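Local coordinates for nitroreductase family protein (Clostridium novyi, PDB 3G14), which probably works as an oxidoreductase of the nitroreductase family, whose members typically use a bound flavin to reduce their substrates, at residues S13-E18 with S69-A74; Y120-I125 with A147-G152. All coordinates share one frame; numbering follows the deposited sequence.

Contact 1 (S13-E18 with S69-A74); sequences SIKKFE and SAASEA. With SO4 (sulfate ion), chain E.
Lys15 lies against the start of helix 70-77, where it meets Ala70, Ala71 and Ala74. Of the residues in this contact, Lys15, Ala74 and Ala70 lose the most surface to it. The lysine chain leaves the backbone with CG anti to the carbonyl carbon (chi1 -61°). It bends at chi2 (-76°), which places CD near the helix, and is extended beyond that. Its CD then rests 4.0 Å from Ala70 CB and close to the carbonyl oxygen of the same residue. The amino end goes further. Lys15 NZ stops 3.6 Å from Ala71 CB, a contact of ammonium with methyl and not a polar pairing.

Ala74 points its methyl toward the loop. Ala74 CB sits 3.7 Å from Lys15 O and also touches the Phe17 ring, approaching its edge near the ring plane at CE2 (4.1 Å). One face of that ring is taken by Ile14, whose CG2 lies above the plane and toward the rim. The small alanines let the loop come close, with 4.8 Å between Lys15 CA and Ala74 CA.

In the fold, this joins the loop between helices 4-10 and 24-35 to helix 70-77. Pro150 of strand 144-151 touches both Phe17 and Ala74.

No direct hydrogen bond crosses between the segments. One water bridges them instead, donating to Lys15 O at 2.6 Å and to Ala70 O at 2.9 Å. It thus ties the loop to the opening turn of the helix. Earlier in the loop, Ser13 binds a sulfate, probably from the crystallisation liquor. Ser13 N donates to sulfate O3 almost straight (173°), and Ser13 OG donates to sulfate O4. Arg11 NH1 also binds this ion.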
loop_
_atom_site.group_PDB
_atom_site.type_symbol
_atom_site.label_atom_id
_atom_site.label_comp_id
_atom_site.label_asym_id
_atom_site.label_seq_id
_atom_site.Cartn_x
_atom_site.Cartn_y
_atom_site.Cartn_z
ATOM N N SER B 13 -5.430 -9.909 10.245
ATOM C CA SER B 13 -6.022 -8.896 11.107
ATOM C C SER B 13 -6.151 -9.459 12.522
ATOM O O SER B 13 -6.775 -10.487 12.734
ATOM C CB SER B 13 -7.387 -8.448 10.585
ATOM O OG SER B 13 -7.232 -7.929 9.312
ATOM N N ILE B 14 -5.519 -8.805 13.477
ATOM C CA ILE B 14 -5.473 -9.288 14.831
ATOM C C ILE B 14 -6.238 -8.301 15.687
ATOM O O ILE B 14 -6.136 -7.071 15.519
ATOM C CB ILE B 14 -4.011 -9.448 15.336
ATOM C CG1 ILE B 14 -3.251 -10.541 14.539
ATOM C CG2 ILE B 14 -3.998 -9.749 16.839
ATOM C CD1 ILE B 14 -3.830 -11.922 14.671
ATOM N N LYS B 15 -7.063 -8.849 16.573
ATOM C CA LYS B 15 -7.929 -8.035 17.426
ATOM C C LYS B 15 -7.653 -8.255 18.889
ATOM O O LYS B 15 -8.182 -7.510 19.713
ATOM C CB LYS B 15 -9.412 -8.325 17.147
ATOM C CG LYS B 15 -9.822 -8.006 15.729
ATOM C CD LYS B 15 -9.982 -6.535 15.516
ATOM C CE LYS B 15 -10.555 -6.278 14.122
ATOM N NZ LYS B 15 -10.440 -4.839 13.758
ATOM N N LYS B 16 -6.825 -9.264 19.200
ATOM C CA LYS B 16 -6.564 -9.656 20.565
ATOM C C LYS B 16 -5.069 -9.721 20.774
ATOM O O LYS B 16 -4.356 -10.391 20.023
ATOM C CB LYS B 16 -7.260 -10.976 20.874
ATOM C CG LYS B 16 -8.770 -10.750 20.992
ATOM C CD LYS B 16 -9.544 -12.017 21.157
ATOM C CE LYS B 16 -11.014 -11.702 21.492
ATOM N NZ LYS B 16 -11.194 -10.680 22.597
ATOM N N PHE B 17 -4.637 -9.001 21.802
ATOM C CA PHE B 17 -3.240 -8.678 22.048
ATOM C C PHE B 17 -2.848 -8.901 23.492
ATOM O O PHE B 17 -3.657 -8.712 24.408
ATOM C CB PHE B 17 -2.984 -7.209 21.728
ATOM C CG PHE B 17 -3.087 -6.894 20.284
ATOM C CD1 PHE B 17 -2.032 -7.148 19.434
ATOM C CD2 PHE B 17 -4.241 -6.342 19.765
ATOM C CE1 PHE B 17 -2.109 -6.869 18.120
ATOM C CE2 PHE B 17 -4.337 -6.063 18.451
ATOM C CZ PHE B 17 -3.307 -6.310 17.606
ATOM N N GLU B 18 -1.584 -9.270 23.682
ATOM C CA GLU B 18 -0.988 -9.336 25.001
ATOM C C GLU B 18 -0.675 -7.889 25.373
ATOM O O GLU B 18 -0.628 -7.027 24.502
ATOM C CB GLU B 18 0.305 -10.173 24.988
ATOM C CG GLU B 18 0.221 -11.553 24.302
ATOM C CD GLU B 18 -0.544 -12.616 25.113
ATOM O OE1 GLU B 18 -1.295 -12.257 26.063
ATOM O OE2 GLU B 18 -0.390 -13.824 24.781
ATOM N N SER B 69 -17.617 -3.930 18.202
ATOM C CA SER B 69 -16.604 -3.262 19.038
ATOM C C SER B 69 -15.169 -3.837 18.946
ATOM O O SER B 69 -14.277 -3.356 19.639
ATOM C CB SER B 69 -17.088 -3.255 20.496
ATOM O OG SER B 69 -17.204 -4.595 20.929
ATOM N N ALA B 70 -14.922 -4.788 18.050
ATOM C CA ALA B 70 -13.649 -5.518 18.018
ATOM C C ALA B 70 -12.450 -4.569 17.758
ATOM O O ALA B 70 -11.414 -4.658 18.436
ATOM C CB ALA B 70 -13.697 -6.662 16.996
ATOM N N ALA B 71 -12.605 -3.650 16.794
ATOM C CA ALA B 71 -11.538 -2.688 16.474
ATOM C C ALA B 71 -11.253 -1.743 17.659
ATOM O O ALA B 71 -10.097 -1.513 18.033
ATOM C CB ALA B 71 -11.897 -1.872 15.165
ATOM N N SER B 72 -12.319 -1.202 18.258
ATOM C CA SER B 72 -12.210 -0.294 19.400
ATOM C C SER B 72 -11.467 -1.019 20.501
ATOM O O SER B 72 -10.532 -0.455 21.082
ATOM C CB SER B 72 -13.593 0.124 19.898
ATOM O OG SER B 72 -14.173 1.069 19.017
ATOM N N GLU B 73 -11.825 -2.281 20.747
ATOM C CA GLU B 73 -11.178 -3.063 21.830
ATOM C C GLU B 73 -9.720 -3.365 21.527
ATOM O O GLU B 73 -8.902 -3.329 22.459
ATOM C CB GLU B 73 -11.950 -4.340 22.129
ATOM C CG GLU B 73 -13.313 -4.009 22.678
ATOM C CD GLU B 73 -14.248 -5.162 22.744
ATOM O OE1 GLU B 73 -13.804 -6.313 22.531
ATOM O OE2 GLU B 73 -15.431 -4.897 23.069
ATOM N N ALA B 74 -9.383 -3.567 20.233
ATOM C CA ALA B 74 -7.987 -3.820 19.816
ATOM C C ALA B 74 -7.104 -2.580 20.176
ATOM O O ALA B 74 -5.992 -2.704 20.706
ATOM C CB ALA B 74 -7.895 -4.127 18.298
HETATM S S SO4 E . -7.222 -10.793 7.045
HETATM O O1 SO4 E . -8.663 -10.839 6.847
HETATM O O2 SO4 E . -6.515 -11.540 6.004
HETATM O O3 SO4 E . -6.876 -11.422 8.322
HETATM O O4 SO4 E . -6.792 -9.396 6.984
HETATM O O HOH W 1 -10.724 -6.917 20.041
#

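Contact 2 (Y120-I125 with A147-G152); sequences YGTCWI and ALTPLG
Cys123 N donates to Thr149 OG1 at 2.8 Å in a nearly straight bond (165°). A side chain thus takes the place of a backbone acceptor midway between the two segments. Thr149 OG1 lies anti to its own backbone N (chi1 174°), and in turn donates to Pro150 O, so the hydroxyl both accepts and donates.

On either side of it the backbones pair directly. Ile125 and Leu148 form an antiparallel hydrogen-bonded pair, with Ile125 N to Leu148 O at 2.9 Å and Leu148 N to Ile125 O at 3.0 Å. Gly121 N reaches Gly152 O at 2.7 Å, while the return bond is weak.

Ile125 CD1 touches Leu148 CD1 and Pro150 CD, and these side chains pack against helix 70-77. Thr122 CG2 meets Leu151 CD1 at 3.8 Å, backed by Ala115 of helix 99-117. Trp124 CZ3 lies 3.7 Å from Ala147 CB. Trp124 NE1 hydrogen-bonds to Glu109 OE1, and the Trp124 side chain packs on Ile106 of the second subunit. Tyr120 OH bonds to Asp23 N.

Segment 120-125 thus runs antiparallel beside strand 144-151, an outermost strand, within this chain, of the mixed sheet in this alpha+beta nitroreductase fold.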
loop_
_atom_site.group_PDB
_atom_site.type_symbol
_atom_site.label_atom_id
_atom_site.label_comp_id
_atom_site.label_asym_id
_atom_site.label_seq_id
_atom_site.Cartn_x
_atom_site.Cartn_y
_atom_site.Cartn_z
ATOM N N TYR B 120 4.720 -8.849 15.573
ATOM C CA TYR B 120 3.608 -8.051 16.068
ATOM C C TYR B 120 2.380 -8.153 15.166
ATOM O O TYR B 120 2.487 -8.204 13.951
ATOM C CB TYR B 120 4.028 -6.577 16.223
ATOM C CG TYR B 120 5.142 -6.341 17.233
ATOM C CD1 TYR B 120 5.066 -6.864 18.519
ATOM C CD2 TYR B 120 6.249 -5.568 16.894
ATOM C CE1 TYR B 120 6.093 -6.645 19.440
ATOM C CE2 TYR B 120 7.285 -5.334 17.805
ATOM C CZ TYR B 120 7.204 -5.880 19.075
ATOM O OH TYR B 120 8.220 -5.645 19.973
ATOM N N GLY B 121 1.213 -8.161 15.795
ATOM C CA GLY B 121 -0.069 -8.077 15.123
ATOM C C GLY B 121 -0.477 -6.626 14.822
ATOM O O GLY B 121 -0.092 -5.702 15.519
ATOM N N THR B 122 -1.285 -6.475 13.772
ATOM C CA THR B 122 -1.882 -5.201 13.393
ATOM C C THR B 122 -3.308 -5.445 12.900
ATOM O O THR B 122 -3.755 -6.591 12.733
ATOM C CB THR B 122 -1.101 -4.530 12.235
ATOM O OG1 THR B 122 -0.880 -5.507 11.223
ATOM C CG2 THR B 122 0.224 -3.958 12.711
ATOM N N CYS B 123 -4.032 -4.360 12.685
ATOM C CA CYS B 123 -5.359 -4.461 12.108
ATOM C C CYS B 123 -5.678 -3.150 11.437
ATOM O O CYS B 123 -5.719 -2.125 12.092
ATOM C CB CYS B 123 -6.394 -4.776 13.193
ATOM S SG CYS B 123 -8.042 -5.086 12.531
ATOM N N TRP B 124 -5.860 -3.165 10.114
ATOM C CA TRP B 124 -6.242 -1.920 9.401
ATOM C C TRP B 124 -7.552 -1.365 9.894
ATOM O O TRP B 124 -8.567 -2.048 9.896
ATOM C CB TRP B 124 -6.354 -2.173 7.911
ATOM C CG TRP B 124 -5.098 -2.087 7.136
ATOM C CD1 TRP B 124 -4.210 -3.102 6.883
ATOM C CD2 TRP B 124 -4.651 -0.963 6.367
ATOM N NE1 TRP B 124 -3.194 -2.659 6.066
ATOM C CE2 TRP B 124 -3.424 -1.342 5.751
ATOM C CE3 TRP B 124 -5.120 0.333 6.199
ATOM C CZ2 TRP B 124 -2.690 -0.468 4.940
ATOM C CZ3 TRP B 124 -4.396 1.206 5.361
ATOM C CH2 TRP B 124 -3.196 0.791 4.749
ATOM N N ILE B 125 -7.554 -0.112 10.321
ATOM C CA ILE B 125 -8.822 0.579 10.688
ATOM C C ILE B 125 -8.927 1.905 9.949
ATOM O O ILE B 125 -8.080 2.801 10.136
ATOM C CB ILE B 125 -8.893 0.815 12.238
ATOM C CG1 ILE B 125 -8.770 -0.506 13.028
ATOM C CG2 ILE B 125 -10.159 1.682 12.618
ATOM C CD1 ILE B 125 -8.355 -0.352 14.516
ATOM N N ALA B 147 -5.613 6.188 8.128
ATOM C CA ALA B 147 -5.830 4.900 8.746
ATOM C C ALA B 147 -5.041 4.865 10.031
ATOM O O ALA B 147 -4.241 5.754 10.302
ATOM C CB ALA B 147 -5.421 3.725 7.803
ATOM N N LEU B 148 -5.365 3.874 10.839
ATOM C CA LEU B 148 -4.650 3.600 12.078
ATOM C C LEU B 148 -4.646 2.093 12.317
ATOM O O LEU B 148 -5.447 1.352 11.758
ATOM C CB LEU B 148 -5.287 4.404 13.231
ATOM C CG LEU B 148 -6.744 4.139 13.626
ATOM C CD1 LEU B 148 -6.860 3.044 14.703
ATOM C CD2 LEU B 148 -7.404 5.438 14.092
ATOM N N THR B 149 -3.741 1.634 13.173
ATOM C CA THR B 149 -3.701 0.238 13.565
ATOM C C THR B 149 -3.186 0.068 14.990
ATOM O O THR B 149 -2.208 0.762 15.408
ATOM C CB THR B 149 -2.781 -0.568 12.593
ATOM O OG1 THR B 149 -2.622 -1.929 13.051
ATOM C CG2 THR B 149 -1.419 0.083 12.498
ATOM N N PRO B 150 -3.792 -0.879 15.739
ATOM C CA PRO B 150 -3.124 -1.309 16.965
ATOM C C PRO B 150 -1.800 -2.013 16.605
ATOM O O PRO B 150 -1.612 -2.474 15.489
ATOM C CB PRO B 150 -4.083 -2.348 17.544
ATOM C CG PRO B 150 -4.841 -2.866 16.303
ATOM C CD PRO B 150 -5.023 -1.666 15.472
ATOM N N LEU B 151 -0.913 -2.093 17.572
ATOM C CA LEU B 151 0.369 -2.802 17.411
ATOM C C LEU B 151 0.595 -3.539 18.716
ATOM O O LEU B 151 0.585 -2.918 19.787
ATOM C CB LEU B 151 1.495 -1.797 17.158
ATOM C CG LEU B 151 2.828 -2.477 16.800
ATOM C CD1 LEU B 151 2.685 -3.022 15.388
ATOM C CD2 LEU B 151 3.992 -1.488 16.935
ATOM N N GLY B 152 0.773 -4.858 18.649
ATOM C CA GLY B 152 1.018 -5.643 19.859
ATOM C C GLY B 152 1.427 -7.075 19.528
ATOM O O GLY B 152 1.316 -7.533 18.397
#

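Contact 2 is buried near the middle of the chain, while contact 1 is only partly buried and lies further out. Their centres are 8 Å apart and they touch directly. Ile14 N probably hydrogen-bonds to Thr122 O, and Phe17 packs on Gly152, so loop 13-18 borders both segments of contact 2. The two contacts also share helix 70-77, which contact 1 meets near its N-terminal end and which backs Ile125, Leu148 and Pro150 of contact 2. Their chemistry differs. Contact 2 relies on backbone pairing, one threonine hydroxyl that accepts from the backbone, and apolar packing beside the sheet. Contact 1 joins loop to helix through alanine methyls, a lysine chain and a water.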